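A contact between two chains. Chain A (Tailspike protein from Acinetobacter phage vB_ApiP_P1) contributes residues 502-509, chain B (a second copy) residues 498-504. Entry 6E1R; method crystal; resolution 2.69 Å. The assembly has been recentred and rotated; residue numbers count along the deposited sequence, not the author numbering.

Chain A (502-509) QIGSAGLT
Chain B, residues 498-504: KYISQIG

Strand 502-507 of chain A and strand 498-504 of chain B run nearly antiparallel, at 164°, with a closest axial approach of 5.9 Å. The register places G504(A) CA 6.1 Å from I503(B) CA and G507(A) CA 5.5 Å from Y499(B) CA. No direct hydrogen bond links the stretches, so the contact, which buries 341 Å², rests on van der Waals packing, much of it of chain B side chains against the chain A backbone, and one bridging water. Most residues are extended, S505(A) at phi/psi -160/163 and S501(B) at -138/120, but I503 breaks the pattern in both chains (-67/-37 in A, -68/-37 in B). After G507(A) (100/-158) chain A leaves the strand, and T509(A) N makes a weak 2.9 Å hydrogen bond back to G507(A) O.

At one end the two isoleucines meet, I503(A) CG2 lying 3.5 Å from I503(B) CG2. Both have chi1 m, but chi2 is t in A and m (-40°) in B. I503(B) points toward chain A and brings CD1 within 3.6 Å of G504(A) CA; a CB on G504(A) would fall 2.0 Å from that methyl, so glycine makes room for it.

In the middle, S501(B), chi1 t, points toward chain A, its CB 3.5 Å from S505(A) O and 4.2 Å from A506(A) CB. The small alanine side chain is buried here. S505(A), chi1 p, points away, yet its backbone N donates to a water (3.2 Å) that also hydrogen-bonds S501(B) OG (3.1 Å), joining the strands through solvent.

At the other end Y499(B), chi1 m and chi2 -92°, contributes the largest covered area, 79 Å². G507(A) CA sits over one ring face, 4.0 Å from the centroid and 24° off the normal, a CH-pi contact; the backbone angles of G507(A) themselves call for glycine. L508(A), m then t, brings CD2 to 3.9 Å from Y499(B) CZ and 3.3 Å from Y499(B) OH.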

# COMPACT_ATOMS: atom_id res chain seq x y z
N GLN A 502 20.34 -52.79 12.98
CA GLN A 502 19.99 -52.76 11.57
C GLN A 502 18.66 -53.47 11.37
O GLN A 502 18.59 -54.70 11.43
CB GLN A 502 21.08 -53.39 10.71
CG GLN A 502 20.78 -53.36 9.22
CD GLN A 502 21.98 -53.70 8.36
OE1 GLN A 502 23.07 -53.15 8.56
NE2 GLN A 502 21.79 -54.60 7.41
N ILE A 503 17.60 -52.69 11.14
CA ILE A 503 16.27 -53.27 10.95
C ILE A 503 16.21 -54.08 9.66
O ILE A 503 15.57 -55.13 9.60
CB ILE A 503 15.21 -52.16 10.98
CG1 ILE A 503 14.96 -51.68 12.41
CG2 ILE A 503 13.92 -52.63 10.35
CD1 ILE A 503 13.69 -50.85 12.54
N GLY A 504 16.90 -53.61 8.62
CA GLY A 504 16.87 -54.32 7.35
C GLY A 504 17.82 -53.67 6.37
O GLY A 504 18.48 -52.67 6.66
N SER A 505 17.89 -54.28 5.18
CA SER A 505 18.76 -53.79 4.13
C SER A 505 18.27 -54.32 2.79
O SER A 505 17.48 -55.27 2.73
CB SER A 505 20.22 -54.20 4.37
OG SER A 505 20.37 -55.61 4.28
N ALA A 506 18.74 -53.70 1.72
CA ALA A 506 18.42 -54.13 0.36
C ALA A 506 19.49 -53.60 -0.58
O ALA A 506 20.09 -52.55 -0.35
CB ALA A 506 17.03 -53.64 -0.07
N GLY A 507 19.72 -54.35 -1.66
CA GLY A 507 20.71 -53.98 -2.65
C GLY A 507 22.01 -54.73 -2.48
O GLY A 507 22.09 -55.81 -1.89
N LEU A 508 23.07 -54.12 -3.02
CA LEU A 508 24.41 -54.72 -3.00
C LEU A 508 25.03 -54.48 -1.63
O LEU A 508 25.79 -53.55 -1.40
CB LEU A 508 25.27 -54.15 -4.12
CG LEU A 508 24.62 -54.18 -5.51
CD1 LEU A 508 25.52 -53.53 -6.54
CD2 LEU A 508 24.28 -55.61 -5.91
N THR A 509 24.69 -55.37 -0.69
CA THR A 509 25.06 -55.23 0.71
C THR A 509 26.08 -56.27 1.16
O THR A 509 26.38 -56.35 2.36
CB THR A 509 23.82 -55.30 1.60
OG1 THR A 509 23.12 -56.52 1.36
CG2 THR A 509 22.89 -54.13 1.31
N LYS B 498 16.33 -55.23 -9.68
CA LYS B 498 15.41 -54.64 -8.73
C LYS B 498 15.56 -55.34 -7.38
O LYS B 498 15.58 -56.57 -7.32
CB LYS B 498 13.96 -54.74 -9.22
CG LYS B 498 13.76 -54.35 -10.68
CD LYS B 498 14.35 -52.98 -10.99
CE LYS B 498 14.23 -52.66 -12.47
NZ LYS B 498 14.92 -51.39 -12.83
N TYR B 499 15.66 -54.56 -6.31
CA TYR B 499 15.87 -55.08 -4.97
C TYR B 499 14.76 -54.59 -4.07
O TYR B 499 14.58 -53.39 -3.88
CB TYR B 499 17.24 -54.65 -4.42
CG TYR B 499 18.40 -55.08 -5.29
CD1 TYR B 499 19.06 -56.28 -5.05
CD2 TYR B 499 18.84 -54.29 -6.34
CE1 TYR B 499 20.12 -56.67 -5.84
CE2 TYR B 499 19.90 -54.68 -7.13
CZ TYR B 499 20.54 -55.87 -6.88
OH TYR B 499 21.60 -56.26 -7.67
N ILE B 500 14.00 -55.53 -3.51
CA ILE B 500 12.93 -55.22 -2.57
C ILE B 500 13.01 -56.20 -1.41
O ILE B 500 13.25 -57.40 -1.61
CB ILE B 500 11.54 -55.24 -3.24
CG1 ILE B 500 10.45 -54.86 -2.24
CG2 ILE B 500 11.26 -56.60 -3.88
CD1 ILE B 500 9.09 -54.67 -2.86
N SER B 501 12.83 -55.69 -0.19
CA SER B 501 12.92 -56.50 1.02
C SER B 501 11.78 -56.09 1.94
O SER B 501 11.69 -54.93 2.34
CB SER B 501 14.27 -56.30 1.71
OG SER B 501 14.35 -57.04 2.92
N GLN B 502 10.92 -57.05 2.29
CA GLN B 502 9.79 -56.77 3.17
C GLN B 502 10.31 -56.72 4.60
O GLN B 502 10.61 -57.75 5.21
CB GLN B 502 8.70 -57.82 3.00
CG GLN B 502 7.48 -57.56 3.88
CD GLN B 502 6.29 -58.41 3.48
OE1 GLN B 502 5.63 -59.01 4.33
NE2 GLN B 502 6.00 -58.45 2.19
N ILE B 503 10.41 -55.50 5.13
CA ILE B 503 10.93 -55.32 6.48
C ILE B 503 9.97 -55.89 7.51
O ILE B 503 10.39 -56.48 8.52
CB ILE B 503 11.21 -53.82 6.72
CG1 ILE B 503 12.47 -53.39 5.98
CG2 ILE B 503 11.32 -53.52 8.20
CD1 ILE B 503 13.58 -54.42 6.01
N GLY B 504 8.67 -55.76 7.28
CA GLY B 504 7.69 -56.28 8.22
C GLY B 504 6.29 -56.11 7.68
O GLY B 504 6.07 -55.55 6.60
O HOH W 1 16.28 -57.10 5.29